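Local coordinates for protein endonuclease 2 (Arabidopsis thaliana, PDB 4CXO) that cuts RNA and single-stranded DNA, and double-stranded DNA less readily, into 5'-phosphorylated products with the help of three divalent metal ions, at residues 84-89 against 204-209; 91-96 against 116-121; 125-130 against 155-160. One frame throughout, in Å; residues are numbered along the deposited sequence.

Contact 1 of 3, residues 84-89 against 204-209. With TMP (thymidine-5'-phosphate), chain G.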
loop_
_atom_site.group_PDB
_atom_site.type_symbol
_atom_site.label_atom_id
_atom_site.label_comp_id
_atom_site.label_asym_id
_atom_site.label_seq_id
_atom_site.Cartn_x
_atom_site.Cartn_y
_atom_site.Cartn_z
ATOM N N CYS A 84 5.822 -11.241 -6.778
ATOM C CA CYS A 84 5.000 -10.797 -5.666
ATOM C C CYS A 84 5.284 -9.311 -5.525
ATOM O O CYS A 84 6.170 -8.784 -6.200
ATOM C CB CYS A 84 5.369 -11.552 -4.392
ATOM S SG CYS A 84 6.809 -10.925 -3.498
ATOM N N VAL A 85 4.554 -8.632 -4.645
ATOM C CA VAL A 85 4.660 -7.178 -4.571
ATOM C C VAL A 85 6.070 -6.708 -4.172
ATOM O O VAL A 85 6.529 -5.672 -4.641
ATOM C CB VAL A 85 3.533 -6.553 -3.703
ATOM C CG1 VAL A 85 3.663 -6.933 -2.246
ATOM C CG2 VAL A 85 3.470 -5.036 -3.894
ATOM N N ALA A 86 6.775 -7.473 -3.344
ATOM C CA ALA A 86 8.140 -7.115 -2.987
ATOM C C ALA A 86 9.040 -7.204 -4.196
ATOM O O ALA A 86 9.825 -6.305 -4.445
ATOM C CB ALA A 86 8.677 -7.999 -1.879
ATOM N N GLY A 87 8.921 -8.293 -4.941
ATOM C CA GLY A 87 9.726 -8.482 -6.160
ATOM C C GLY A 87 9.448 -7.397 -7.182
ATOM O O GLY A 87 10.356 -6.912 -7.850
ATOM N N ALA A 88 8.179 -7.026 -7.311
ATOM C CA ALA A 88 7.769 -5.947 -8.197
ATOM C C ALA A 88 8.384 -4.624 -7.788
ATOM O O ALA A 88 8.839 -3.847 -8.624
ATOM C CB ALA A 88 6.257 -5.845 -8.218
ATOM N N ILE A 89 8.395 -4.342 -6.494
ATOM C CA ILE A 89 9.023 -3.102 -6.043
ATOM C C ILE A 89 10.510 -3.091 -6.414
ATOM O O ILE A 89 11.027 -2.086 -6.915
ATOM C CB ILE A 89 8.789 -2.871 -4.543
ATOM C CG1 ILE A 89 7.315 -2.488 -4.335
ATOM C CG2 ILE A 89 9.720 -1.787 -4.022
ATOM C CD1 ILE A 89 6.845 -2.517 -2.891
ATOM N N ALA A 204 15.454 0.305 -2.406
ATOM C CA ALA A 204 14.168 0.015 -1.809
ATOM C C ALA A 204 14.276 -1.140 -0.802
ATOM O O ALA A 204 15.085 -2.034 -0.979
ATOM C CB ALA A 204 13.170 -0.317 -2.896
ATOM N N CYS A 205 13.435 -1.107 0.232
ATOM C CA CYS A 205 13.495 -2.049 1.356
ATOM C C CYS A 205 12.142 -2.741 1.586
ATOM O O CYS A 205 11.654 -2.771 2.703
ATOM C CB CYS A 205 13.930 -1.305 2.638
ATOM S SG CYS A 205 15.713 -1.108 2.820
ATOM N N PRO A 206 11.547 -3.325 0.530
ATOM C CA PRO A 206 10.181 -3.841 0.637
ATOM C C PRO A 206 10.009 -4.971 1.634
ATOM O O PRO A 206 8.924 -5.150 2.181
ATOM C CB PRO A 206 9.869 -4.337 -0.777
ATOM C CG PRO A 206 11.215 -4.612 -1.383
ATOM C CD PRO A 206 12.108 -3.548 -0.813
ATOM N N ASP A 207 11.056 -5.745 1.870
ATOM C CA ASP A 207 10.912 -6.893 2.757
ATOM C C ASP A 207 10.671 -6.451 4.188
ATOM O O ASP A 207 10.007 -7.157 4.944
ATOM C CB ASP A 207 12.123 -7.819 2.645
ATOM C CG ASP A 207 12.271 -8.404 1.248
ATOM O OD1 ASP A 207 11.241 -8.665 0.577
ATOM O OD2 ASP A 207 13.404 -8.600 0.803
ATOM N N ILE A 208 11.193 -5.279 4.554
ATOM C CA ILE A 208 10.925 -4.707 5.867
ATOM C C ILE A 208 9.423 -4.426 5.979
ATOM O O ILE A 208 8.794 -4.747 6.976
ATOM C CB ILE A 208 11.704 -3.382 6.079
ATOM C CG1 ILE A 208 13.220 -3.601 6.017
ATOM C CG2 ILE A 208 11.346 -2.733 7.399
ATOM C CD1 ILE A 208 13.761 -4.541 7.063
ATOM N N TYR A 209 8.857 -3.834 4.940
ATOM C CA TYR A 209 7.457 -3.400 4.980
ATOM C C TYR A 209 6.504 -4.598 4.977
ATOM O O TYR A 209 5.475 -4.582 5.642
ATOM C CB TYR A 209 7.155 -2.480 3.795
ATOM C CG TYR A 209 8.249 -1.488 3.481
ATOM C CD1 TYR A 209 9.097 -0.997 4.470
ATOM C CD2 TYR A 209 8.433 -1.031 2.181
ATOM C CE1 TYR A 209 10.106 -0.093 4.168
ATOM C CE2 TYR A 209 9.424 -0.127 1.879
ATOM C CZ TYR A 209 10.261 0.336 2.871
ATOM O OH TYR A 209 11.253 1.230 2.546
HETATM P P TMP G . 15.777 -8.161 -9.119
HETATM O O1P TMP G . 15.443 -6.665 -8.975
HETATM O O2P TMP G . 16.964 -8.700 -9.884
HETATM O "O5'" TMP G . 14.495 -9.055 -9.512
HETATM C "C5'" TMP G . 13.194 -8.897 -8.922
HETATM C "C4'" TMP G . 12.155 -9.447 -9.898
HETATM O "O4'" TMP G . 11.991 -8.521 -10.979
HETATM C "C3'" TMP G . 12.550 -10.780 -10.535
HETATM O "O3'" TMP G . 11.422 -11.664 -10.592
HETATM C "C2'" TMP G . 13.006 -10.436 -11.945
HETATM C "C1'" TMP G . 12.290 -9.124 -12.248
HETATM N N1 TMP G . 13.064 -8.192 -13.089
HETATM C C2 TMP G . 12.739 -8.005 -14.463
HETATM O O2 TMP G . 11.805 -8.647 -14.992
HETATM N N3 TMP G . 13.431 -7.144 -15.228
HETATM C C4 TMP G . 14.446 -6.420 -14.732
HETATM O O4 TMP G . 15.076 -5.624 -15.475
HETATM C C5 TMP G . 14.803 -6.586 -13.297
HETATM C C5M TMP G . 15.930 -5.815 -12.663
HETATM C C6 TMP G . 14.066 -7.485 -12.537
#
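A86 and P206 bring the two backbones to their nearest point, with CA atoms 5.3 Å apart, where the first turns of two helices meet. Each helix is preceded by a half-cystine at its N-cap, C84 on one side and C205 on the other, and these are joined to C74 and C199. The small methyl of A86 and the compact ring of P206 are consistent with so close an approach. A86 CB lies 4.0 Å from P206 CB, while P206 CG rests 3.8 Å from the carbonyl oxygen A86 O. One turn on, I89 and the proline ring lie alongside each other, pointing opposite ways, and I89 spreads two branches. A chi1 of -72° turns its CG2 to A204 CB, 3.9 Å away, and also beside P206 CB; its CD1 comes within 4.1 Å of P206 CB. D207 adds a lighter touch, OD1 standing 3.6 Å from A86 CB, but the carboxylate is held by others: OD1 by the hydroxyl of Y68 and OD2 by that of Y90. Behind I89 and P206, I125 continues the apolar layer. The joint is thus apolar, burying 207 Å² in all, and ties the starts of helices 85-96 and 206-221 together in the mainly helical S1/P1 nuclease fold, beside the deoxyadenosine monophosphate pocket to which D207 belongs.

Contact 2 of 3, residues 91-96 against 116-121. With ZN (zinc ion), chain H; NAG (2-acetamido-2-deoxy-beta-D-glucopyranose), chain B; TMP (thymidine-5'-phosphate), chain G.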
loop_
_atom_site.group_PDB
_atom_site.type_symbol
_atom_site.label_atom_id
_atom_site.label_comp_id
_atom_site.label_asym_id
_atom_site.label_seq_id
_atom_site.Cartn_x
_atom_site.Cartn_y
_atom_site.Cartn_z
ATOM N N ASN A 91 11.938 -4.720 -8.869
ATOM C CA ASN A 91 11.940 -4.605 -10.321
ATOM C C ASN A 91 11.788 -3.181 -10.824
ATOM O O ASN A 91 12.648 -2.667 -11.556
ATOM C CB ASN A 91 10.788 -5.428 -10.848
ATOM C CG ASN A 91 10.795 -5.598 -12.349
ATOM O OD1 ASN A 91 11.802 -5.424 -13.034
ATOM N ND2 ASN A 91 9.618 -5.959 -12.866
ATOM N N TYR A 92 10.692 -2.538 -10.421
ATOM C CA TYR A 92 10.372 -1.222 -10.952
ATOM C C TYR A 92 11.284 -0.145 -10.388
ATOM O O TYR A 92 11.596 0.825 -11.088
ATOM C CB TYR A 92 8.872 -0.906 -10.816
ATOM C CG TYR A 92 8.055 -1.839 -11.687
ATOM C CD1 TYR A 92 8.110 -1.753 -13.085
ATOM C CD2 TYR A 92 7.289 -2.849 -11.133
ATOM C CE1 TYR A 92 7.407 -2.632 -13.890
ATOM C CE2 TYR A 92 6.574 -3.730 -11.936
ATOM C CZ TYR A 92 6.637 -3.619 -13.311
ATOM O OH TYR A 92 5.916 -4.483 -14.108
ATOM N N THR A 93 11.759 -0.316 -9.159
ATOM C CA THR A 93 12.750 0.629 -8.636
ATOM C C THR A 93 14.036 0.554 -9.460
ATOM O O THR A 93 14.629 1.577 -9.799
ATOM C CB THR A 93 13.081 0.414 -7.139
ATOM O OG1 THR A 93 13.424 -0.946 -6.886
ATOM C CG2 THR A 93 11.929 0.776 -6.301
ATOM N N THR A 94 14.437 -0.659 -9.811
ATOM C CA THR A 94 15.672 -0.846 -10.553
ATOM C C THR A 94 15.545 -0.207 -11.924
ATOM O O THR A 94 16.456 0.474 -12.391
ATOM C CB THR A 94 16.033 -2.333 -10.663
ATOM O OG1 THR A 94 16.288 -2.841 -9.353
ATOM C CG2 THR A 94 17.284 -2.528 -11.525
ATOM N N GLN A 95 14.396 -0.389 -12.555
ATOM C CA GLN A 95 14.155 0.225 -13.853
ATOM C C GLN A 95 14.276 1.739 -13.775
ATOM O O GLN A 95 14.919 2.356 -14.615
ATOM C CB GLN A 95 12.784 -0.170 -14.395
ATOM C CG GLN A 95 12.654 -1.658 -14.682
ATOM C CD GLN A 95 11.243 -2.044 -15.047
ATOM O OE1 GLN A 95 10.488 -1.225 -15.580
ATOM N NE2 GLN A 95 10.866 -3.291 -14.758
ATOM N N LEU A 96 13.678 2.345 -12.756
ATOM C CA LEU A 96 13.700 3.798 -12.645
ATOM C C LEU A 96 15.090 4.369 -12.370
ATOM O O LEU A 96 15.328 5.546 -12.618
ATOM C CB LEU A 96 12.739 4.263 -11.561
ATOM C CG LEU A 96 11.273 4.082 -11.933
ATOM C CD1 LEU A 96 10.400 4.174 -10.700
ATOM C CD2 LEU A 96 10.810 5.101 -12.957
ATOM N N LEU A 116 4.334 4.386 -12.239
ATOM C CA LEU A 116 2.966 4.070 -11.818
ATOM C C LEU A 116 2.874 2.762 -11.053
ATOM O O LEU A 116 2.106 2.650 -10.082
ATOM C CB LEU A 116 2.022 4.058 -13.017
ATOM C CG LEU A 116 1.917 5.405 -13.728
ATOM C CD1 LEU A 116 0.889 5.337 -14.842
ATOM C CD2 LEU A 116 1.596 6.539 -12.774
ATOM N N PHE A 117 3.654 1.778 -11.468
ATOM C CA PHE A 117 3.702 0.506 -10.750
ATOM C C PHE A 117 4.330 0.664 -9.372
ATOM O O PHE A 117 3.779 0.190 -8.369
ATOM C CB PHE A 117 4.480 -0.544 -11.544
ATOM C CG PHE A 117 3.682 -1.231 -12.618
ATOM C CD1 PHE A 117 2.499 -1.882 -12.312
ATOM C CD2 PHE A 117 4.166 -1.313 -13.915
ATOM C CE1 PHE A 117 1.774 -2.542 -13.282
ATOM C CE2 PHE A 117 3.443 -1.980 -14.895
ATOM C CZ PHE A 117 2.253 -2.592 -14.578
ATOM N N VAL A 118 5.470 1.346 -9.296
ATOM C CA VAL A 118 6.146 1.432 -8.008
ATOM C C VAL A 118 5.287 2.243 -7.027
ATOM O O VAL A 118 5.194 1.886 -5.834
ATOM C CB VAL A 118 7.588 1.974 -8.110
ATOM C CG1 VAL A 118 7.597 3.471 -8.238
ATOM C CG2 VAL A 118 8.362 1.558 -6.866
ATOM N N SER A 119 4.630 3.294 -7.519
ATOM C CA SER A 119 3.757 4.094 -6.654
ATOM C C SER A 119 2.604 3.271 -6.107
ATOM O O SER A 119 2.298 3.354 -4.920
ATOM C CB SER A 119 3.221 5.328 -7.388
ATOM O OG SER A 119 4.318 6.111 -7.827
ATOM N N HIS A 120 1.962 2.485 -6.961
ATOM C CA HIS A 120 0.860 1.648 -6.516
ATOM C C HIS A 120 1.317 0.516 -5.583
ATOM O O HIS A 120 0.694 0.255 -4.547
ATOM C CB HIS A 120 0.162 1.040 -7.726
ATOM C CG HIS A 120 -1.045 0.239 -7.374
ATOM N ND1 HIS A 120 -2.304 0.789 -7.282
ATOM C CD2 HIS A 120 -1.183 -1.075 -7.087
ATOM C CE1 HIS A 120 -3.170 -0.156 -6.955
ATOM N NE2 HIS A 120 -2.517 -1.297 -6.837
ATOM N N PHE A 121 2.377 -0.179 -5.983
ATOM C CA PHE A 121 2.878 -1.307 -5.209
ATOM C C PHE A 121 3.442 -0.891 -3.855
ATOM O O PHE A 121 3.282 -1.619 -2.863
ATOM C CB PHE A 121 3.877 -2.122 -6.029
ATOM C CG PHE A 121 3.264 -2.805 -7.226
ATOM C CD1 PHE A 121 1.979 -3.320 -7.177
ATOM C CD2 PHE A 121 3.973 -2.934 -8.404
ATOM C CE1 PHE A 121 1.411 -3.942 -8.278
ATOM C CE2 PHE A 121 3.407 -3.558 -9.508
ATOM C CZ PHE A 121 2.128 -4.063 -9.447
HETATM ZN ZN ZN H . -3.383 -3.253 -6.226
HETATM C C1 NAG B . 9.292 -6.311 -14.221
HETATM C C2 NAG B . 8.302 -7.485 -14.062
HETATM C C3 NAG B . 8.052 -8.120 -15.424
HETATM C C4 NAG B . 7.655 -7.042 -16.438
HETATM C C5 NAG B . 8.561 -5.807 -16.359
HETATM C C6 NAG B . 8.017 -4.645 -17.180
HETATM C C7 NAG B . 8.382 -8.520 -11.803
HETATM C C8 NAG B . 7.652 -7.356 -11.279
HETATM N N2 NAG B . 8.668 -8.520 -13.099
HETATM O O3 NAG B . 7.096 -9.168 -15.339
HETATM O O4 NAG B . 7.823 -7.531 -17.750
HETATM O O5 NAG B . 8.717 -5.341 -15.037
HETATM O O6 NAG B . 6.673 -4.342 -16.840
HETATM O O7 NAG B . 8.702 -9.425 -11.009
HETATM P P TMP G . 15.777 -8.161 -9.119
HETATM O O1P TMP G . 15.443 -6.665 -8.975
HETATM O O2P TMP G . 16.964 -8.700 -9.884
HETATM O "O5'" TMP G . 14.495 -9.055 -9.512
HETATM C "C5'" TMP G . 13.194 -8.897 -8.922
HETATM C "C4'" TMP G . 12.155 -9.447 -9.898
HETATM O "O4'" TMP G . 11.991 -8.521 -10.979
HETATM C "C3'" TMP G . 12.550 -10.780 -10.535
HETATM O "O3'" TMP G . 11.422 -11.664 -10.592
HETATM C "C2'" TMP G . 13.006 -10.436 -11.945
HETATM C "C1'" TMP G . 12.290 -9.124 -12.248
HETATM N N1 TMP G . 13.064 -8.192 -13.089
HETATM C C2 TMP G . 12.739 -8.005 -14.463
HETATM O O2 TMP G . 11.805 -8.647 -14.992
HETATM N N3 TMP G . 13.431 -7.144 -15.228
HETATM C C4 TMP G . 14.446 -6.420 -14.732
HETATM O O4 TMP G . 15.076 -5.624 -15.475
HETATM C C5 TMP G . 14.803 -6.586 -13.297
HETATM C C5M TMP G . 15.930 -5.815 -12.663
HETATM C C6 TMP G . 14.066 -7.485 -12.537
#
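Y92 and V118 mark the nearest backbone approach of two helical segments that run roughly antiparallel, at 140° between their directions, with axes 9.0 Å apart. The main weight falls on Y92 and F117, whose rings form an offset stack with centroids 4.6 Å apart and planes tilted by 25°. F117 CB also lies over the tyrosine face, a CH-pi contact 3.7 Å from the centroid of the Y92 ring, and F117 CD2 comes to 3.4 Å from Y92 CZ. The tyrosine OH in turn lies above the rim of the F117 ring. A further partner is F121, whose ring edge meets Y92 CE2 close to its own plane. Next to the rings along the helix, V118 divides its methyls: a chi1 of 79° sets CG1 between the backbone N and the carbonyl carbon, where it meets L96 CD1 at 3.8 Å, and turns CG2 to T93 CG2, 3.7 Å away. The T93 hydroxyl is turned back to the carbonyl of I89 in its own helix.

N91 ND2, the nitrogen that carries the N-linked sugar, lies over the rim of the opposite face of Y92. Y92 OH shares a 2.8 Å hydrogen bond with O6 of that N-acetylglucosamine, while Q95 NE2 donates both to its ring oxygen O5 and to N91 OD1, the latter from above the carbonyl plane. These bonds restrain the first sugar against the helix. On the other side of helix 111-124, H120 NE2 binds zinc together with D45, H58 and D124. The pair is therefore a buried antiparallel helix packing that lies between a glycosylation site and the metal centre of the S1/P1 nuclease fold.

Contact 3 of 3, residues 125-130 against 155-160. With ZN (zinc ion), chain I; TMP (thymidine-5'-phosphate), chain E.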
loop_
_atom_site.group_PDB
_atom_site.type_symbol
_atom_site.label_atom_id
_atom_site.label_comp_id
_atom_site.label_asym_id
_atom_site.label_seq_id
_atom_site.Cartn_x
_atom_site.Cartn_y
_atom_site.Cartn_z
ATOM N N ILE A 125 1.952 -2.902 -0.661
ATOM C CA ILE A 125 2.776 -3.684 0.268
ATOM C C ILE A 125 2.543 -3.228 1.691
ATOM O O ILE A 125 2.968 -3.912 2.610
ATOM C CB ILE A 125 4.283 -3.641 -0.087
ATOM C CG1 ILE A 125 5.025 -4.798 0.587
ATOM C CG2 ILE A 125 4.912 -2.307 0.264
ATOM C CD1 ILE A 125 6.398 -5.081 0.011
ATOM N N HIS A 126 1.876 -2.090 1.879
ATOM C CA HIS A 126 1.539 -1.626 3.233
ATOM C C HIS A 126 0.151 -2.006 3.689
ATOM O O HIS A 126 -0.207 -1.758 4.851
ATOM C CB HIS A 126 1.722 -0.100 3.340
ATOM C CG HIS A 126 3.160 0.305 3.473
ATOM N ND1 HIS A 126 4.008 0.424 2.395
ATOM C CD2 HIS A 126 3.906 0.562 4.568
ATOM C CE1 HIS A 126 5.210 0.767 2.820
ATOM N NE2 HIS A 126 5.175 0.843 4.138
ATOM N N GLN A 127 -0.650 -2.590 2.803
ATOM C CA GLN A 127 -1.972 -3.060 3.217
ATOM C C GLN A 127 -1.705 -4.401 3.892
ATOM O O GLN A 127 -1.193 -5.310 3.264
ATOM C CB GLN A 127 -2.893 -3.190 1.996
ATOM C CG GLN A 127 -4.383 -3.003 2.284
ATOM C CD GLN A 127 -5.059 -4.210 2.930
ATOM O OE1 GLN A 127 -4.670 -4.641 4.003
ATOM N NE2 GLN A 127 -6.115 -4.715 2.303
ATOM N N PRO A 128 -2.013 -4.528 5.201
ATOM C CA PRO A 128 -1.649 -5.766 5.894
ATOM C C PRO A 128 -2.123 -7.051 5.219
ATOM O O PRO A 128 -1.367 -8.020 5.160
ATOM C CB PRO A 128 -2.320 -5.608 7.259
ATOM C CG PRO A 128 -2.314 -4.136 7.484
ATOM C CD PRO A 128 -2.564 -3.533 6.130
ATOM N N LEU A 129 -3.338 -7.070 4.690
ATOM C CA LEU A 129 -3.854 -8.282 4.087
ATOM C C LEU A 129 -3.330 -8.509 2.674
ATOM O O LEU A 129 -3.638 -9.516 2.067
ATOM C CB LEU A 129 -5.382 -8.306 4.134
ATOM C CG LEU A 129 -5.952 -8.539 5.525
ATOM C CD1 LEU A 129 -7.468 -8.466 5.513
ATOM C CD2 LEU A 129 -5.471 -9.861 6.084
ATOM N N HIS A 130 -2.508 -7.599 2.161
ATOM C CA HIS A 130 -1.756 -7.876 0.947
ATOM C C HIS A 130 -0.469 -8.660 1.209
ATOM O O HIS A 130 0.249 -8.984 0.284
ATOM C CB HIS A 130 -1.435 -6.579 0.207
ATOM C CG HIS A 130 -2.555 -6.105 -0.650
ATOM N ND1 HIS A 130 -2.435 -5.966 -2.011
ATOM C CD2 HIS A 130 -3.836 -5.797 -0.350
ATOM C CE1 HIS A 130 -3.590 -5.572 -2.515
ATOM N NE2 HIS A 130 -4.464 -5.488 -1.528
ATOM N N HIS A 155 -11.624 -6.661 1.684
ATOM C CA HIS A 155 -12.277 -5.430 1.223
ATOM C C HIS A 155 -12.440 -4.417 2.349
ATOM O O HIS A 155 -12.371 -3.216 2.147
ATOM C CB HIS A 155 -13.644 -5.762 0.627
ATOM C CG HIS A 155 -14.258 -4.633 -0.129
ATOM N ND1 HIS A 155 -15.109 -3.723 0.455
ATOM C CD2 HIS A 155 -14.128 -4.254 -1.419
ATOM C CE1 HIS A 155 -15.481 -2.834 -0.444
ATOM N NE2 HIS A 155 -14.910 -3.140 -1.593
ATOM N N ILE A 156 -12.652 -4.916 3.550
ATOM C CA ILE A 156 -12.771 -4.056 4.715
ATOM C C ILE A 156 -11.480 -3.289 4.919
ATOM O O ILE A 156 -11.514 -2.093 5.180
ATOM C CB ILE A 156 -13.191 -4.876 5.948
ATOM C CG1 ILE A 156 -14.688 -5.178 5.834
ATOM C CG2 ILE A 156 -12.902 -4.147 7.245
ATOM C CD1 ILE A 156 -15.182 -6.249 6.767
ATOM N N TRP A 157 -10.354 -3.966 4.720
ATOM C CA TRP A 157 -9.042 -3.333 4.839
ATOM C C TRP A 157 -8.675 -2.478 3.617
ATOM O O TRP A 157 -8.079 -1.404 3.756
ATOM C CB TRP A 157 -7.986 -4.393 5.188
ATOM C CG TRP A 157 -8.042 -4.698 6.640
ATOM C CD1 TRP A 157 -8.921 -5.515 7.271
ATOM C CD2 TRP A 157 -7.244 -4.102 7.653
ATOM N NE1 TRP A 157 -8.715 -5.481 8.631
ATOM C CE2 TRP A 157 -7.679 -4.622 8.890
ATOM C CE3 TRP A 157 -6.201 -3.172 7.638
ATOM C CZ2 TRP A 157 -7.102 -4.262 10.085
ATOM C CZ3 TRP A 157 -5.632 -2.807 8.834
ATOM C CH2 TRP A 157 -6.085 -3.353 10.045
ATOM N N ASP A 158 -9.067 -2.914 2.424
ATOM C CA ASP A 158 -8.812 -2.112 1.222
ATOM C C ASP A 158 -9.576 -0.783 1.236
ATOM O O ASP A 158 -9.038 0.247 0.806
ATOM C CB ASP A 158 -9.241 -2.860 -0.042
ATOM C CG ASP A 158 -8.149 -3.720 -0.649
ATOM O OD1 ASP A 158 -6.974 -3.671 -0.238
ATOM O OD2 ASP A 158 -8.499 -4.467 -1.590
ATOM N N SER A 159 -10.819 -0.825 1.716
ATOM C CA SER A 159 -11.786 0.241 1.493
ATOM C C SER A 159 -12.707 0.626 2.638
ATOM O O SER A 159 -12.868 1.809 2.923
ATOM C CB SER A 159 -12.648 -0.125 0.271
ATOM O OG SER A 159 -11.821 -0.160 -0.880
ATOM N N ASN A 160 -13.342 -0.326 3.295
ATOM C CA ASN A 160 -14.448 0.053 4.177
ATOM C C ASN A 160 -14.033 0.898 5.360
ATOM O O ASN A 160 -14.689 1.877 5.677
ATOM C CB ASN A 160 -15.218 -1.168 4.659
ATOM C CG ASN A 160 -15.850 -1.953 3.522
ATOM O OD1 ASN A 160 -15.276 -2.900 3.017
ATOM N ND2 ASN A 160 -17.051 -1.568 3.129
HETATM ZN ZN ZN I . -6.572 -5.377 -1.978
HETATM P P TMP E . -9.170 -11.015 -6.494
HETATM O O1P TMP E . -8.206 -11.465 -7.561
HETATM O O2P TMP E . -10.360 -10.257 -7.034
HETATM O O3P TMP E . -9.494 -12.056 -5.442
HETATM O "O5'" TMP E . -8.363 -9.899 -5.670
HETATM C "C5'" TMP E . -9.073 -9.127 -4.707
HETATM C "C4'" TMP E . -8.115 -8.357 -3.808
HETATM O "O4'" TMP E . -7.338 -9.200 -2.956
HETATM C "C3'" TMP E . -7.065 -7.588 -4.572
HETATM O "O3'" TMP E . -6.833 -6.446 -3.760
HETATM C "C2'" TMP E . -5.818 -8.460 -4.604
HETATM C "C1'" TMP E . -5.921 -9.112 -3.228
HETATM N N1 TMP E . -5.395 -10.475 -3.023
HETATM C C2 TMP E . -4.515 -10.736 -1.938
HETATM O O2 TMP E . -4.127 -9.802 -1.192
HETATM N N3 TMP E . -4.063 -11.981 -1.700
HETATM C C4 TMP E . -4.441 -13.000 -2.477
HETATM O O4 TMP E . -4.007 -14.138 -2.233
HETATM C C5 TMP E . -5.374 -12.762 -3.612
HETATM C C5M TMP E . -5.834 -13.859 -4.519
HETATM C C6 TMP E . -5.820 -11.475 -3.819
#
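One zinc site of the S1/P1 nuclease centre is built across this contact, H130 coming from the loop 125-130 and D158 from helix 153-169. H130 NE2 binds the metal at 2.2 Å, and D158 grips it with both carboxylate oxygens, OD2 at 2.2 Å from the zinc and OD1 at 2.5 Å. H154 and the O3' of a bound thymidine phosphate also coordinate. Q127 belongs to the second shell. Its chain bends at chi2 (-77°), bringing NE2 2.9 Å from D158 OD1 in an almost straight hydrogen bond (178°). The aspartate oxygen lies in the plane of the amide, whereas the amide nitrogen stands above that of the carboxylate, the two groups being perpendicular. OE1 takes the backbone NH of L129, so both ends of the amide are held. Replacing Q127 by an alanine would probably cost D158 OD1 this donor and L129 N its acceptor, leaving the carboxylate less firmly oriented. W157 backs the site: its CB sits against the Q127 amide, P128 CG packs 3.8 Å from W157 CZ3, and L129 CD1 lies 3.7 Å from W157 CD1. H130 ND1 donates to the carbonyl of H58, which fixes the imidazole with NE2 toward the metal. Since OD1 accepts from Q127 while binding zinc, D158 is tied to metal and loop alike, in a site whose zinc takes up a bound nucleotide's O3'.

In the fold
All three contacts are buried, but their chemistry differs. Contacts 1 and 2 share helix 85-96: the first uses its start and the second its later turns. They touch through F121, which meets A88 and I89, and through A204 on T93; both also border the same thymidine phosphate. Contact 3 is more central, about 8 Å from the chain centre against 11 and 13 Å, and joins contact 1 where the rings of H126 and Y209 meet, beside I125. Segment 125-130 comes shortly after 116-121 in the chain. Contact 1 is essentially apolar, with no polar bond between its segments, contact 2 aromatic and aliphatic, with a sugar at its margin, and contact 3 combines metal coordination, a hydrogen bond and apolar packing.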